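Local coordinates for protein extracellular ligand-binding receptor (Rhodopseudomonas palustris, PDB 4F06) that probably serves as the solute-binding component of an ABC transporter, capturing p-hydroxybenzoic acid and related aromatic acids derived from lignin for uptake, at residues A[6-11]-A[75-80]; A[99-104]-A[116-121]. One frame throughout, in Å; residues are numbered along the deposited sequence. Where two conformers were deposited one is given.

Contact 1 of 2, residues A[6-11]-A[75-80]; sequences IKVGVI and YLAGLY. With PHB (p-hydroxybenzoic acid), chain B.
G9 and I11 take the main-chain bonds of this parallel pair in turn: G9 N donates to Y75 O, A77 N to G9 O, I11 N to A77 O, and L79 N to I11 O. The bond from L79 N to I11 O, 2.8 Å long, is nearly straight at 172° and carries the pairing beyond the end of strand 75-78. G78, with phi 115° and psi -128°, lets the chain turn there; a side chain would run into I11 O. These are neighbouring inner strands of the N-terminal lobe's sheet in a type I periplasmic binding protein, and the second runs on into Y80 of the ligand pocket. The rim of one Y80 ring face meets p-hydroxybenzoic acid, CZ lying 3.6 Å from ligand C5, while its OH bonds to A204 O on the other side of the cleft. An alanine here would probably leave A204 O without this partner and open a gap beside the ligand ring. On the sheet face of V8, V10 and A77, V8 CG1 meets Y75 CB at 4.2 Å and V10 CG2 lies 4.4 Å from A77 CB; helix 283-301 packs over V8 and Y75. I6 CG2 approaches the edge of the Y75 ring. Toward helix 57-69, L76 CD2 rests 3.7 Å from G9 O, and a side chain on G9 would crowd that methyl. I11 CG2 crosses L79 at an angle, 4.0 Å from CD1.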
loop_
_atom_site.group_PDB
_atom_site.type_symbol
_atom_site.label_atom_id
_atom_site.label_comp_id
_atom_site.label_asym_id
_atom_site.label_seq_id
_atom_site.Cartn_x
_atom_site.Cartn_y
_atom_site.Cartn_z
ATOM N N ILE A 6 12.001 -17.279 -17.535
ATOM C CA ILE A 6 10.874 -17.345 -16.591
ATOM C C ILE A 6 10.119 -16.040 -16.642
ATOM O O ILE A 6 10.747 -14.995 -16.449
ATOM C CB ILE A 6 11.365 -17.654 -15.153
ATOM C CG1 ILE A 6 12.093 -19.007 -15.153
ATOM C CG2 ILE A 6 10.212 -17.625 -14.164
ATOM C CD1 ILE A 6 12.782 -19.299 -13.820
ATOM N N LYS A 7 8.808 -16.082 -16.926
ATOM C CA LYS A 7 8.047 -14.856 -16.973
ATOM C C LYS A 7 7.239 -14.659 -15.703
ATOM O O LYS A 7 6.740 -15.612 -15.107
ATOM C CB LYS A 7 7.135 -14.841 -18.220
ATOM C CG LYS A 7 7.940 -14.780 -19.516
ATOM C CD LYS A 7 7.075 -14.615 -20.768
ATOM C CE LYS A 7 7.953 -14.539 -22.012
ATOM N NZ LYS A 7 7.113 -14.351 -23.230
ATOM N N VAL A 8 7.146 -13.384 -15.312
ATOM C CA VAL A 8 6.391 -12.934 -14.166
ATOM C C VAL A 8 5.354 -11.998 -14.707
ATOM O O VAL A 8 5.696 -11.029 -15.383
ATOM C CB VAL A 8 7.303 -12.193 -13.132
ATOM C CG1 VAL A 8 6.472 -11.643 -11.975
ATOM C CG2 VAL A 8 8.392 -13.121 -12.639
ATOM N N GLY A 9 4.076 -12.244 -14.385
ATOM C CA GLY A 9 2.998 -11.361 -14.890
ATOM C C GLY A 9 2.607 -10.363 -13.822
ATOM O O GLY A 9 2.222 -10.738 -12.721
ATOM N N VAL A 10 2.754 -9.067 -14.141
ATOM C CA VAL A 10 2.462 -7.997 -13.200
ATOM C C VAL A 10 1.187 -7.310 -13.637
ATOM O O VAL A 10 1.124 -6.763 -14.760
ATOM C CB VAL A 10 3.612 -6.974 -13.182
ATOM C CG1 VAL A 10 3.294 -5.870 -12.181
ATOM C CG2 VAL A 10 4.956 -7.631 -12.812
ATOM N N ILE A 11 0.180 -7.323 -12.776
ATOM C CA ILE A 11 -1.076 -6.625 -13.088
ATOM C C ILE A 11 -1.077 -5.358 -12.228
ATOM O O ILE A 11 -0.890 -5.405 -11.011
ATOM C CB ILE A 11 -2.288 -7.527 -12.736
ATOM C CG1 ILE A 11 -2.297 -8.785 -13.643
ATOM C CG2 ILE A 11 -3.606 -6.705 -12.847
ATOM C CD1 ILE A 11 -3.246 -9.853 -13.153
ATOM N N TYR A 75 4.844 -16.842 -11.985
ATOM C CA TYR A 75 4.476 -16.006 -10.833
ATOM C C TYR A 75 3.602 -14.877 -11.344
ATOM O O TYR A 75 3.810 -14.401 -12.464
ATOM C CB TYR A 75 5.734 -15.386 -10.171
ATOM C CG TYR A 75 6.675 -16.453 -9.654
ATOM C CD1 TYR A 75 6.472 -17.046 -8.394
ATOM C CD2 TYR A 75 7.673 -16.952 -10.475
ATOM C CE1 TYR A 75 7.262 -18.117 -7.980
ATOM C CE2 TYR A 75 8.473 -18.003 -10.073
ATOM C CZ TYR A 75 8.254 -18.599 -8.845
ATOM O OH TYR A 75 8.982 -19.698 -8.393
ATOM N N LEU A 76 2.661 -14.475 -10.490
ATOM C CA LEU A 76 1.876 -13.250 -10.736
ATOM C C LEU A 76 2.248 -12.234 -9.637
ATOM O O LEU A 76 2.743 -12.606 -8.550
ATOM C CB LEU A 76 0.355 -13.542 -10.651
ATOM C CG LEU A 76 -0.190 -14.300 -11.860
ATOM C CD1 LEU A 76 -1.526 -14.939 -11.525
ATOM C CD2 LEU A 76 -0.339 -13.335 -13.035
ATOM N N ALA A 77 1.999 -10.966 -9.910
ATOM C CA ALA A 77 2.355 -9.928 -8.950
ATOM C C ALA A 77 1.544 -8.686 -9.221
ATOM O O ALA A 77 1.023 -8.496 -10.332
ATOM C CB ALA A 77 3.841 -9.558 -9.042
ATOM N N GLY A 78 1.450 -7.827 -8.207
ATOM C CA GLY A 78 0.872 -6.495 -8.403
ATOM C C GLY A 78 -0.403 -6.349 -7.626
ATOM O O GLY A 78 -0.448 -6.654 -6.414
ATOM N N LEU A 79 -1.455 -5.929 -8.339
ATOM C CA LEU A 79 -2.849 -5.829 -7.843
ATOM C C LEU A 79 -3.013 -4.623 -6.944
ATOM O O LEU A 79 -2.846 -4.690 -5.704
ATOM C CB LEU A 79 -3.389 -7.140 -7.218
ATOM C CG LEU A 79 -3.563 -8.342 -8.161
ATOM C CD1 LEU A 79 -4.604 -8.016 -9.246
ATOM C CD2 LEU A 79 -2.263 -8.884 -8.741
ATOM N N TYR A 80 -3.354 -3.504 -7.568
ATOM C CA TYR A 80 -3.566 -2.281 -6.815
ATOM C C TYR A 80 -4.825 -2.376 -5.911
ATOM O O TYR A 80 -4.770 -2.045 -4.715
ATOM C CB TYR A 80 -3.698 -1.093 -7.772
ATOM C CG TYR A 80 -3.616 0.244 -7.079
ATOM C CD1 TYR A 80 -2.451 0.615 -6.395
ATOM C CD2 TYR A 80 -4.706 1.134 -7.090
ATOM C CE1 TYR A 80 -2.377 1.838 -5.725
ATOM C CE2 TYR A 80 -4.634 2.386 -6.462
ATOM C CZ TYR A 80 -3.474 2.719 -5.773
ATOM O OH TYR A 80 -3.335 3.910 -5.078
HETATM C "C1'" PHB B . -6.931 -1.466 -1.990
HETATM O "O1'" PHB B . -6.688 -2.415 -1.233
HETATM O "O2'" PHB B . -7.893 -1.484 -2.833
HETATM C C1 PHB B . -6.092 -0.234 -1.858
HETATM C C2 PHB B . -5.449 0.058 -0.640
HETATM C C3 PHB B . -4.720 1.214 -0.499
HETATM C C4 PHB B . -4.638 2.120 -1.536
HETATM C C5 PHB B . -5.269 1.856 -2.734
HETATM C C6 PHB B . -6.010 0.694 -2.908
HETATM O O4 PHB B . -3.977 3.289 -1.430
#

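Contact 2 of 2, residues A[99-104]-A[116-121]; sequences MVVMNA and IVRTSF. With PHB (p-hydroxybenzoic acid), chain B.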
loop_
_atom_site.group_PDB
_atom_site.type_symbol
_atom_site.label_atom_id
_atom_site.label_comp_id
_atom_site.label_asym_id
_atom_site.label_seq_id
_atom_site.Cartn_x
_atom_site.Cartn_y
_atom_site.Cartn_z
HETATM N N MSE A 99 1.191 -15.589 -6.130
HETATM C CA MSE A 99 0.939 -14.174 -6.373
HETATM C C MSE A 99 1.580 -13.367 -5.269
HETATM O O MSE A 99 1.315 -13.563 -4.063
HETATM C CB MSE A 99 -0.565 -13.891 -6.429
HETATM C CG MSE A 99 -0.888 -12.388 -6.645
HETATM SE SE MSE A 99 -2.802 -12.007 -6.993
HETATM C CE MSE A 99 -3.662 -12.423 -5.300
ATOM N N VAL A 100 2.409 -12.409 -5.701
ATOM C CA VAL A 100 3.011 -11.455 -4.771
ATOM C C VAL A 100 2.231 -10.148 -4.845
ATOM O O VAL A 100 2.288 -9.418 -5.836
ATOM C CB VAL A 100 4.488 -11.215 -5.155
ATOM C CG1 VAL A 100 5.099 -10.263 -4.128
ATOM C CG2 VAL A 100 5.257 -12.541 -5.168
ATOM N N VAL A 101 1.419 -9.900 -3.824
ATOM C CA VAL A 101 0.562 -8.729 -3.809
ATOM C C VAL A 101 1.420 -7.525 -3.434
ATOM O O VAL A 101 2.065 -7.507 -2.374
ATOM C CB VAL A 101 -0.622 -8.907 -2.822
ATOM C CG1 VAL A 101 -1.420 -7.628 -2.641
ATOM C CG2 VAL A 101 -1.523 -10.023 -3.332
HETATM N N MSE A 102 1.382 -6.497 -4.295
HETATM C CA MSE A 102 2.221 -5.329 -4.139
HETATM C C MSE A 102 1.445 -4.076 -3.785
HETATM O O MSE A 102 2.022 -2.985 -3.742
HETATM C CB MSE A 102 3.055 -5.099 -5.375
HETATM C CG MSE A 102 4.063 -6.191 -5.689
HETATM SE SE MSE A 102 4.760 -6.014 -7.513
HETATM C CE MSE A 102 6.216 -7.289 -7.412
ATOM N N ASN A 103 0.146 -4.195 -3.531
ATOM C CA ASN A 103 -0.579 -3.076 -2.929
ATOM C C ASN A 103 -1.804 -3.541 -2.140
ATOM O O ASN A 103 -1.881 -3.312 -0.913
ATOM C CB ASN A 103 -1.006 -1.977 -3.924
ATOM C CG ASN A 103 -1.508 -0.762 -3.193
ATOM O OD1 ASN A 103 -0.713 -0.028 -2.587
ATOM N ND2 ASN A 103 -2.825 -0.557 -3.173
ATOM N N ALA A 104 -2.785 -4.155 -2.824
ATOM C CA ALA A 104 -4.129 -4.415 -2.235
ATOM C C ALA A 104 -3.980 -4.828 -0.777
ATOM O O ALA A 104 -3.289 -5.819 -0.451
ATOM C CB ALA A 104 -4.775 -5.518 -3.026
ATOM N N ILE A 116 -0.360 -16.865 -1.809
ATOM C CA ILE A 116 -0.220 -15.426 -1.825
ATOM C C ILE A 116 0.812 -14.994 -0.756
ATOM O O ILE A 116 0.818 -15.504 0.383
ATOM C CB ILE A 116 -1.574 -14.752 -1.475
ATOM C CG1 ILE A 116 -2.527 -14.936 -2.625
ATOM C CG2 ILE A 116 -1.363 -13.257 -1.175
ATOM C CD1 ILE A 116 -3.950 -14.559 -2.300
ATOM N N VAL A 117 1.699 -14.074 -1.140
ATOM C CA VAL A 117 2.525 -13.355 -0.165
ATOM C C VAL A 117 2.410 -11.882 -0.450
ATOM O O VAL A 117 2.284 -11.517 -1.612
ATOM C CB VAL A 117 3.987 -13.878 -0.184
ATOM C CG1 VAL A 117 4.624 -13.692 -1.568
ATOM C CG2 VAL A 117 4.851 -13.272 0.932
ATOM N N ARG A 118 2.400 -11.038 0.582
ATOM C CA ARG A 118 2.122 -9.609 0.373
ATOM C C ARG A 118 3.293 -8.774 0.872
ATOM O O ARG A 118 3.714 -8.917 2.021
ATOM C CB ARG A 118 0.806 -9.217 1.091
ATOM C CG ARG A 118 0.530 -7.719 1.027
ATOM C CD ARG A 118 -0.943 -7.395 1.233
ATOM N NE ARG A 118 -1.503 -8.096 2.393
ATOM C CZ ARG A 118 -2.827 -8.215 2.594
ATOM N NH1 ARG A 118 -3.680 -7.613 1.722
ATOM N NH2 ARG A 118 -3.298 -8.915 3.623
ATOM N N THR A 119 3.790 -7.866 -0.000
ATOM C CA THR A 119 4.937 -7.004 0.351
ATOM C C THR A 119 4.501 -5.541 0.461
ATOM O O THR A 119 5.385 -4.654 0.555
ATOM C CB THR A 119 6.068 -7.124 -0.698
ATOM O OG1 THR A 119 5.508 -6.833 -1.977
ATOM C CG2 THR A 119 6.661 -8.533 -0.701
ATOM N N SER A 120 3.197 -5.282 0.513
ATOM C CA SER A 120 2.740 -3.903 0.656
ATOM C C SER A 120 2.461 -3.594 2.126
ATOM O O SER A 120 3.402 -3.224 2.858
ATOM C CB SER A 120 1.545 -3.627 -0.261
ATOM O OG SER A 120 0.478 -4.553 0.049
ATOM N N PHE A 121 1.209 -3.784 2.592
ATOM C CA PHE A 121 0.766 -3.347 3.929
ATOM C C PHE A 121 -0.636 -3.854 4.072
ATOM O O PHE A 121 -1.276 -4.248 3.081
ATOM C CB PHE A 121 0.829 -1.794 4.090
ATOM C CG PHE A 121 0.029 -1.039 3.017
ATOM C CD1 PHE A 121 0.630 -0.848 1.748
ATOM C CD2 PHE A 121 -1.248 -0.543 3.250
ATOM C CE1 PHE A 121 -0.051 -0.130 0.744
ATOM C CE2 PHE A 121 -1.936 0.162 2.253
ATOM C CZ PHE A 121 -1.344 0.335 1.011
HETATM C "C1'" PHB B . -6.931 -1.466 -1.990
HETATM O "O1'" PHB B . -6.688 -2.415 -1.233
HETATM O "O2'" PHB B . -7.893 -1.484 -2.833
HETATM C C1 PHB B . -6.092 -0.234 -1.858
HETATM C C2 PHB B . -5.449 0.058 -0.640
HETATM C C3 PHB B . -4.720 1.214 -0.499
HETATM C C4 PHB B . -4.638 2.120 -1.536
HETATM C C5 PHB B . -5.269 1.856 -2.734
HETATM C C6 PHB B . -6.010 0.694 -2.908
HETATM O O4 PHB B . -3.977 3.289 -1.430
#
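I116 lies alongside selenomethionine M99, both pointing the same way; the M99 chain bends at its last torsion (chi3 68°) and brings CE within 3.7 Å of I116 CD1. The other branch, I116 CG2, touches V101 CG2 at 3.9 Å. V117 makes two main-chain bonds, N to M99 O and O to V101 N, which, with T119 N to V101 O further on, set the parallel register. R118 runs beside V101, its CD 3.9 Å from V101 CG1, then bends so that NH1 reaches A104 O at 2.8 Å, in the plane of the guanidinium. T106 O shares NH1, S107 O takes NH2 and H335 holds NE, which leaves the buried group little freedom to rotate. Strand 116-118 is an edge strand of the N-terminal lobe's sheet, parallel to its neighbour 99-101, and as in other type I periplasmic binding proteins the loops beyond the strand ends build the cleft. T119 OG1 turns to A287 O. S120 OG donates to N103 O at 2.8 Å, from above the carbonyl plane rather than along a lone pair. F121 brings CE1 to 3.4 Å from N103 OD1, amide and ring planes 76° apart, with N103 O over one face of the ring. The F121 ring turns its edge to p-hydroxybenzoic acid, with CZ 3.8 Å from ligand C3. N103 ND2, held by Y80 O, lies against the same ligand ring, 3.4 Å from C6.

From the N terminus, strand 5-12 leads through helix 19-36, strand 43-51 and helix 57-69 before the chain returns at 75-80 to close contact 1, a loop of 63 residues. Helices 82-88 and 92-95 then carry it to 99-104, and after 11 residues without helix or strand, 116-121 closes contact 2. The loops follow in series, neither nested nor crossed. Strands 75-78 and 99-101 are neighbours: V100 N lies 2.9 Å from L76 O and M102 N 2.8 Å from G78 O, both probable hydrogen bonds. The contacts pair 5-12 with 75-78 and 99-101 with 116-118, and this junction makes the four strands continuous. Both reach the same p-hydroxybenzoic acid.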